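Local coordinates for protein peptidase M28 (PDB 3IIB) that probably acts as a zinc-dependent carboxypeptidase or dipeptidase of the M28 family, cleaving small peptides at a two-zinc centre and active as a homodimer, at residues A[66-70]-A[234-238]; A[361-365]-A[418-422]. One frame throughout, in Å; residues are numbered along the deposited sequence.

Contact 1: residues A[66-70]-A[234-238]; sequences EPVTV and TSYNV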
ATOM      1  N   GLU A  66      17.406 -29.620 -11.811  1.00  4.75           N
ATOM      2  CA  GLU A  66      18.145 -29.497 -13.055  1.00  5.13           C
ATOM      3  C   GLU A  66      18.705 -28.086 -13.181  1.00  4.82           C
ATOM      4  O   GLU A  66      17.988 -27.132 -12.954  1.00  5.83           O
ATOM      5  CB  GLU A  66      17.229 -29.814 -14.225  1.00  4.27           C
ATOM      6  CG  GLU A  66      16.779 -31.298 -14.192  1.00  9.03           C
ATOM      7  CD  GLU A  66      15.868 -31.707 -15.343  1.00 12.73           C
ATOM      8  OE1 GLU A  66      15.267 -30.831 -15.998  1.00  9.34           O
ATOM      9  OE2 GLU A  66      15.728 -32.931 -15.567  1.00 10.67           O
ATOM     10  N   PRO A  67      19.971 -27.967 -13.561  1.00  4.30           N
ATOM     11  CA  PRO A  67      20.582 -26.636 -13.495  1.00  3.18           C
ATOM     12  C   PRO A  67      20.158 -25.660 -14.600  1.00  4.33           C
ATOM     13  O   PRO A  67      19.846 -26.043 -15.750  1.00  5.29           O
ATOM     14  CB  PRO A  67      22.066 -26.939 -13.597  1.00  3.92           C
ATOM     15  CG  PRO A  67      22.131 -28.151 -14.463  1.00  7.77           C
ATOM     16  CD  PRO A  67      20.938 -28.983 -14.037  1.00  4.61           C
ATOM     17  N   VAL A  68      20.139 -24.395 -14.217  1.00  2.28           N
ATOM     18  CA  VAL A  68      19.760 -23.289 -15.069  1.00  4.76           C
ATOM     19  C   VAL A  68      20.780 -22.189 -14.834  1.00  5.92           C
ATOM     20  O   VAL A  68      20.983 -21.766 -13.704  1.00  5.15           O
ATOM     21  CB  VAL A  68      18.349 -22.780 -14.748  1.00  5.65           C
ATOM     22  CG1 VAL A  68      18.003 -21.506 -15.557  1.00  5.45           C
ATOM     23  CG2 VAL A  68      17.331 -23.901 -14.957  1.00  5.47           C
ATOM     24  N   THR A  69      21.379 -21.688 -15.903  1.00  4.44           N
ATOM     25  CA  THR A  69      22.304 -20.551 -15.784  1.00  4.56           C
ATOM     26  C   THR A  69      21.511 -19.266 -15.552  1.00  5.12           C
ATOM     27  O   THR A  69      20.531 -18.976 -16.278  1.00  5.88           O
ATOM     28  CB  THR A  69      23.164 -20.397 -17.055  1.00  6.72           C
ATOM     29  OG1 THR A  69      23.851 -21.638 -17.314  1.00  4.79           O
ATOM     30  CG2 THR A  69      24.183 -19.199 -16.928  1.00  6.74           C
ATOM     31  N   VAL A  70      21.900 -18.497 -14.551  1.00  3.49           N
ATOM     32  CA  VAL A  70      21.203 -17.246 -14.235  1.00  5.40           C
ATOM     33  C   VAL A  70      22.186 -16.081 -13.995  1.00  7.37           C
ATOM     34  O   VAL A  70      23.264 -16.274 -13.395  1.00  5.46           O
ATOM     35  CB  VAL A  70      20.304 -17.363 -12.985  1.00  3.88           C
ATOM     36  CG1 VAL A  70      19.223 -18.473 -13.189  1.00  5.46           C
ATOM     37  CG2 VAL A  70      21.146 -17.574 -11.733  1.00  5.02           C
ATOM     38  N   THR A 234      24.483 -20.612 -11.133  1.00  3.29           N
ATOM     39  CA  THR A 234      23.536 -21.712 -11.363  1.00  4.43           C
ATOM     40  C   THR A 234      22.352 -21.603 -10.402  1.00  4.36           C
ATOM     41  O   THR A 234      22.543 -21.448  -9.200  1.00  4.09           O
ATOM     42  CB  THR A 234      24.233 -23.059 -11.114  1.00  6.00           C
ATOM     43  OG1 THR A 234      25.400 -23.143 -11.961  1.00  6.27           O
ATOM     44  CG2 THR A 234      23.292 -24.224 -11.376  1.00  4.63           C
ATOM     45  N   SER A 235      21.144 -21.691 -10.959  1.00  3.74           N
ATOM     46  CA  SER A 235      19.933 -21.944 -10.190  1.00  5.58           C
ATOM     47  C   SER A 235      19.440 -23.305 -10.714  1.00  4.09           C
ATOM     48  O   SER A 235      20.152 -24.001 -11.449  1.00  6.05           O
ATOM     49  CB  SER A 235      18.898 -20.824 -10.404  1.00  7.52           C
ATOM     50  OG  SER A 235      17.763 -20.979  -9.543  1.00  4.22           O
ATOM     51  N   TYR A 236      18.240 -23.695 -10.330  1.00  4.35           N
ATOM     52  CA  TYR A 236      17.714 -24.999 -10.660  1.00  4.53           C
ATOM     53  C   TYR A 236      16.206 -24.983 -10.862  1.00  5.88           C
ATOM     54  O   TYR A 236      15.483 -24.336 -10.082  1.00  6.94           O
ATOM     55  CB  TYR A 236      18.000 -26.002  -9.544  1.00  5.62           C
ATOM     56  CG  TYR A 236      19.476 -26.214  -9.329  1.00  2.88           C
ATOM     57  CD1 TYR A 236      20.195 -25.383  -8.487  1.00  4.30           C
ATOM     58  CD2 TYR A 236      20.149 -27.217  -9.998  1.00  8.03           C
ATOM     59  CE1 TYR A 236      21.567 -25.559  -8.332  1.00  4.60           C
ATOM     60  CE2 TYR A 236      21.492 -27.396  -9.844  1.00 11.85           C
ATOM     61  CZ  TYR A 236      22.191 -26.555  -9.020  1.00  8.05           C
ATOM     62  OH  TYR A 236      23.527 -26.734  -8.842  1.00 11.83           O
ATOM     63  N   ASN A 237      15.778 -25.691 -11.906  1.00  5.75           N
ATOM     64  CA  ASN A 237      14.391 -26.166 -12.032  1.00  5.48           C
ATOM     65  C   ASN A 237      14.238 -27.307 -11.040  1.00  7.82           C
ATOM     66  O   ASN A 237      15.079 -28.220 -10.999  1.00  4.41           O
ATOM     67  CB  ASN A 237      14.123 -26.653 -13.459  1.00  6.57           C
ATOM     68  CG  ASN A 237      14.114 -25.526 -14.493  1.00  4.92           C
ATOM     69  OD1 ASN A 237      13.767 -24.381 -14.190  1.00  5.45           O
ATOM     70  ND2 ASN A 237      14.453 -25.873 -15.736  1.00  2.57           N
ATOM     71  N   VAL A 238      13.192 -27.256 -10.217  1.00  4.73           N
ATOM     72  CA  VAL A 238      12.958 -28.265  -9.204  1.00  3.49           C
ATOM     73  C   VAL A 238      11.759 -29.074  -9.634  1.00  3.43           C
ATOM     74  O   VAL A 238      10.697 -28.494  -9.991  1.00  5.26           O
ATOM     75  CB  VAL A 238      12.727 -27.618  -7.820  1.00  5.07           C
ATOM     76  CG1 VAL A 238      12.291 -28.657  -6.747  1.00  7.92           C
ATOM     77  CG2 VAL A 238      13.962 -26.839  -7.375  1.00  6.81           C
TER
HETATM   78  O   HOH W   1      15.694 -28.216 -16.885  1.00  7.49           O
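Glu66 and Val68 pair with Asn237 and Ser235 along two antiparallel strands, 66-70 and 234-238, whose axes come within 4.2 Å while their directions differ by 136°, a marked twist away from strict antiparallel. Each of these two hydrogen-bonded pairs has both its backbone bonds; at the Val68 pair Ser235 N lies 2.8 Å from Val68 O. Pro67, which has no N-H to give, falls in the non-hydrogen-bonded pair with Tyr236, where Tyr236 CA lies 3.1 Å from Glu66 O in a CA-H...O contact. The pairing belongs to the large mixed sheet of the peptidase, in which strand 220-242 is bonded on its other side to strand 293-300, through Val238 and Leu299.

On the face of Pro67 and Tyr236, the phenol ring meets the proline obliquely, CE2 of Tyr236 lying 3.8 Å from CB of Pro67; Thr234 CG2 reaches the same CB at 3.7 Å. The ring also makes a cation-pi contact with Lys65. Replacing Tyr236 with an alanine would probably leave Pro67 without its ring partner and Lys65 without its aromatic mate. The other face is that of Val68 and Asn237, which cross at about a right angle, with Val68 CG2 3.6 Å from Asn237 CG. This methyl stands anti to the carbonyl carbon, beside the backbone N, and is thereby set against the amide. Asn237 is held by Ala301 N at OD1 and Gly309 O at ND2, and a water links ND2 to OE1 of Glu66, which also bonds His317. Val70 CG1 packs 3.7 Å from Ser235 CB, while Ser235 OG turns to Asp44.

Contact 2: residues A[361-365]-A[418-422]; sequences PLGVA and QNVAV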
ATOM      1  N   PRO A 361     -18.955 -26.845 -12.367  1.00  8.06           N
ATOM      2  CA  PRO A 361     -19.446 -26.483 -11.027  1.00  8.72           C
ATOM      3  C   PRO A 361     -18.505 -25.666 -10.145  1.00  8.99           C
ATOM      4  O   PRO A 361     -18.959 -25.090  -9.153  1.00 10.53           O
ATOM      5  CB  PRO A 361     -19.742 -27.837 -10.387  1.00 12.35           C
ATOM      6  CG  PRO A 361     -19.982 -28.746 -11.544  1.00 12.55           C
ATOM      7  CD  PRO A 361     -18.999 -28.304 -12.559  1.00 10.59           C
ATOM      8  N   LEU A 362     -17.228 -25.582 -10.525  1.00  8.06           N
ATOM      9  CA  LEU A 362     -16.242 -24.769  -9.817  1.00  8.70           C
ATOM     10  C   LEU A 362     -16.140 -23.400 -10.453  1.00  5.31           C
ATOM     11  O   LEU A 362     -15.344 -22.556 -10.021  1.00  8.93           O
ATOM     12  CB  LEU A 362     -14.895 -25.449  -9.852  1.00  8.94           C
ATOM     13  CG  LEU A 362     -14.800 -26.833  -9.226  1.00 13.84           C
ATOM     14  CD1 LEU A 362     -13.455 -27.543  -9.580  1.00 12.38           C
ATOM     15  CD2 LEU A 362     -14.982 -26.707  -7.698  1.00 18.30           C
ATOM     16  N   GLY A 363     -16.940 -23.197 -11.499  1.00  8.94           N
ATOM     17  CA  GLY A 363     -17.010 -21.925 -12.199  1.00  9.76           C
ATOM     18  C   GLY A 363     -16.173 -21.842 -13.467  1.00  8.45           C
ATOM     19  O   GLY A 363     -15.913 -20.746 -13.950  1.00  8.68           O
ATOM     20  N   VAL A 364     -15.744 -22.980 -14.009  1.00  5.44           N
ATOM     21  CA  VAL A 364     -14.822 -23.003 -15.147  1.00  4.85           C
ATOM     22  C   VAL A 364     -15.542 -23.291 -16.461  1.00  7.15           C
ATOM     23  O   VAL A 364     -16.139 -24.376 -16.631  1.00  6.29           O
ATOM     24  CB  VAL A 364     -13.671 -24.043 -14.936  1.00  7.52           C
ATOM     25  CG1 VAL A 364     -12.695 -24.018 -16.159  1.00  6.03           C
ATOM     26  CG2 VAL A 364     -12.949 -23.763 -13.631  1.00  5.99           C
ATOM     27  N   ALA A 365     -15.476 -22.309 -17.373  1.00  5.20           N
ATOM     28  CA  ALA A 365     -16.181 -22.344 -18.668  1.00  7.51           C
ATOM     29  C   ALA A 365     -15.310 -22.981 -19.735  1.00  5.54           C
ATOM     30  O   ALA A 365     -14.079 -23.016 -19.615  1.00  6.45           O
ATOM     31  CB  ALA A 365     -16.601 -20.880 -19.122  1.00  8.15           C
ATOM     32  N   GLN A 418      -9.773 -23.115  -4.859  1.00  5.19           N
ATOM     33  CA  GLN A 418     -10.421 -23.380  -6.143  1.00  5.96           C
ATOM     34  C   GLN A 418      -9.397 -23.667  -7.249  1.00  3.02           C
ATOM     35  O   GLN A 418      -9.611 -24.534  -8.095  1.00  3.35           O
ATOM     36  CB  GLN A 418     -11.315 -22.222  -6.544  1.00  4.96           C
ATOM     37  CG  GLN A 418     -12.216 -22.510  -7.769  1.00  4.99           C
ATOM     38  CD  GLN A 418     -11.667 -21.917  -9.075  1.00  6.42           C
ATOM     39  OE1 GLN A 418     -10.505 -21.472  -9.154  1.00  5.60           O
ATOM     40  NE2 GLN A 418     -12.517 -21.880 -10.097  1.00  6.22           N
ATOM     41  N   ASN A 419      -8.271 -22.961  -7.243  1.00  3.92           N
ATOM     42  CA  ASN A 419      -7.218 -23.288  -8.188  1.00  4.82           C
ATOM     43  C   ASN A 419      -6.624 -24.676  -7.968  1.00  4.02           C
ATOM     44  O   ASN A 419      -6.380 -25.408  -8.931  1.00  3.26           O
ATOM     45  CB  ASN A 419      -6.063 -22.291  -8.129  1.00  4.20           C
ATOM     46  CG  ASN A 419      -6.386 -20.950  -8.779  1.00  7.10           C
ATOM     47  OD1 ASN A 419      -6.074 -20.727  -9.954  1.00  6.86           O
ATOM     48  ND2 ASN A 419      -6.985 -20.025  -7.996  1.00  5.48           N
ATOM     49  N   VAL A 420      -6.422 -25.047  -6.704  1.00  3.15           N
ATOM     50  CA  VAL A 420      -5.912 -26.370  -6.370  1.00  2.00           C
ATOM     51  C   VAL A 420      -6.897 -27.443  -6.907  1.00  7.08           C
ATOM     52  O   VAL A 420      -6.482 -28.427  -7.547  1.00  4.81           O
ATOM     53  CB  VAL A 420      -5.710 -26.546  -4.856  1.00  3.43           C
ATOM     54  CG1 VAL A 420      -5.337 -27.971  -4.571  1.00  3.03           C
ATOM     55  CG2 VAL A 420      -4.643 -25.605  -4.373  1.00  2.75           C
ATOM     56  N   ALA A 421      -8.186 -27.175  -6.709  1.00  6.35           N
ATOM     57  CA  ALA A 421      -9.258 -28.092  -7.147  1.00  2.00           C
ATOM     58  C   ALA A 421      -9.224 -28.252  -8.642  1.00  5.24           C
ATOM     59  O   ALA A 421      -9.243 -29.375  -9.140  1.00  4.70           O
ATOM     60  CB  ALA A 421     -10.661 -27.597  -6.718  1.00  3.05           C
ATOM     61  N   VAL A 422      -9.146 -27.137  -9.376  1.00  4.03           N
ATOM     62  CA  VAL A 422      -9.189 -27.188 -10.851  1.00  3.67           C
ATOM     63  C   VAL A 422      -7.908 -27.821 -11.435  1.00  4.57           C
ATOM     64  O   VAL A 422      -7.982 -28.606 -12.385  1.00  4.69           O
ATOM     65  CB  VAL A 422      -9.391 -25.803 -11.447  1.00  2.70           C
ATOM     66  CG1 VAL A 422      -9.415 -25.931 -12.973  1.00  2.84           C
ATOM     67  CG2 VAL A 422     -10.723 -25.226 -10.952  1.00  5.34           C
TER
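Leu362 and Val364 push two branched side chains from the end of a short 3-10 turn and the loop after it against one side of the helix that carries Gln418, Ala421 and Val422, and the contact shows how a turn can be fitted to a helix by a few methyl groups and one amide. The leading bump is CD1 of Leu362. It settles over the small side chain of Ala421, 4.0 Å from its CB, and beside the larger Val422, whose CG2 is 3.8 Å from the same CD1; the two side chains run past each other, pointing opposite ways. Val422 CG2 is in turn the bump on the helix side, entering the hollow between Leu362 CD1 and Val364 CG2, the latter also 3.8 Å away. CG2 of Val364 continues to the amide of Gln418, 4.0 Å from NE2.

Gln418 adds the directional element. With CG anti to the backbone N (chi1 -171°), its chain leaves the helix and then bends at chi2, bringing NE2 to 2.9 Å from Leu362 O. The bond is nearly straight, 166° at the hydrogen, and Leu362 O lies close to the amide plane, although NE2 itself stands above the plane of that carbonyl. The same NE2 also bonds Ile337 O, which ties the helix to both the turn and the adjoining strand. Gly363, at a positive phi of 98°, lets the chain turn between the two hydrophobic residues. Ile337 continues the packing beyond both valines, and helix 3-19 borders Leu362 and Ala421. Away from the zinc sites, this is helix-on-sheet packing of an alpha/beta peptidase, with helix 413-432 fitted against strand 337-343 and the loop that leads into its parallel neighbour, 365-366.

How the contacts relate
Both segments of contact 1 precede those of contact 2 along the chain, and the centres of the two contacts are 32 Å apart, their nearest atoms about 17 Å from each other. They share no helix or strand: contact 1 joins strands 62-84 and 220-242 of the large mixed sheet, whereas contact 2 sets helix 413-432 against the loop leading into the small three-stranded sheet. The side chain of Asn237 in contact 1 lies about 8 Å from that of the zinc ligand His257. Contact 1 thus holds the large sheet together close to the zinc ligands, while contact 2 packs helix 413-432 away from them; that helix also touches helix 267-285, which carries the zinc ligand Asp269.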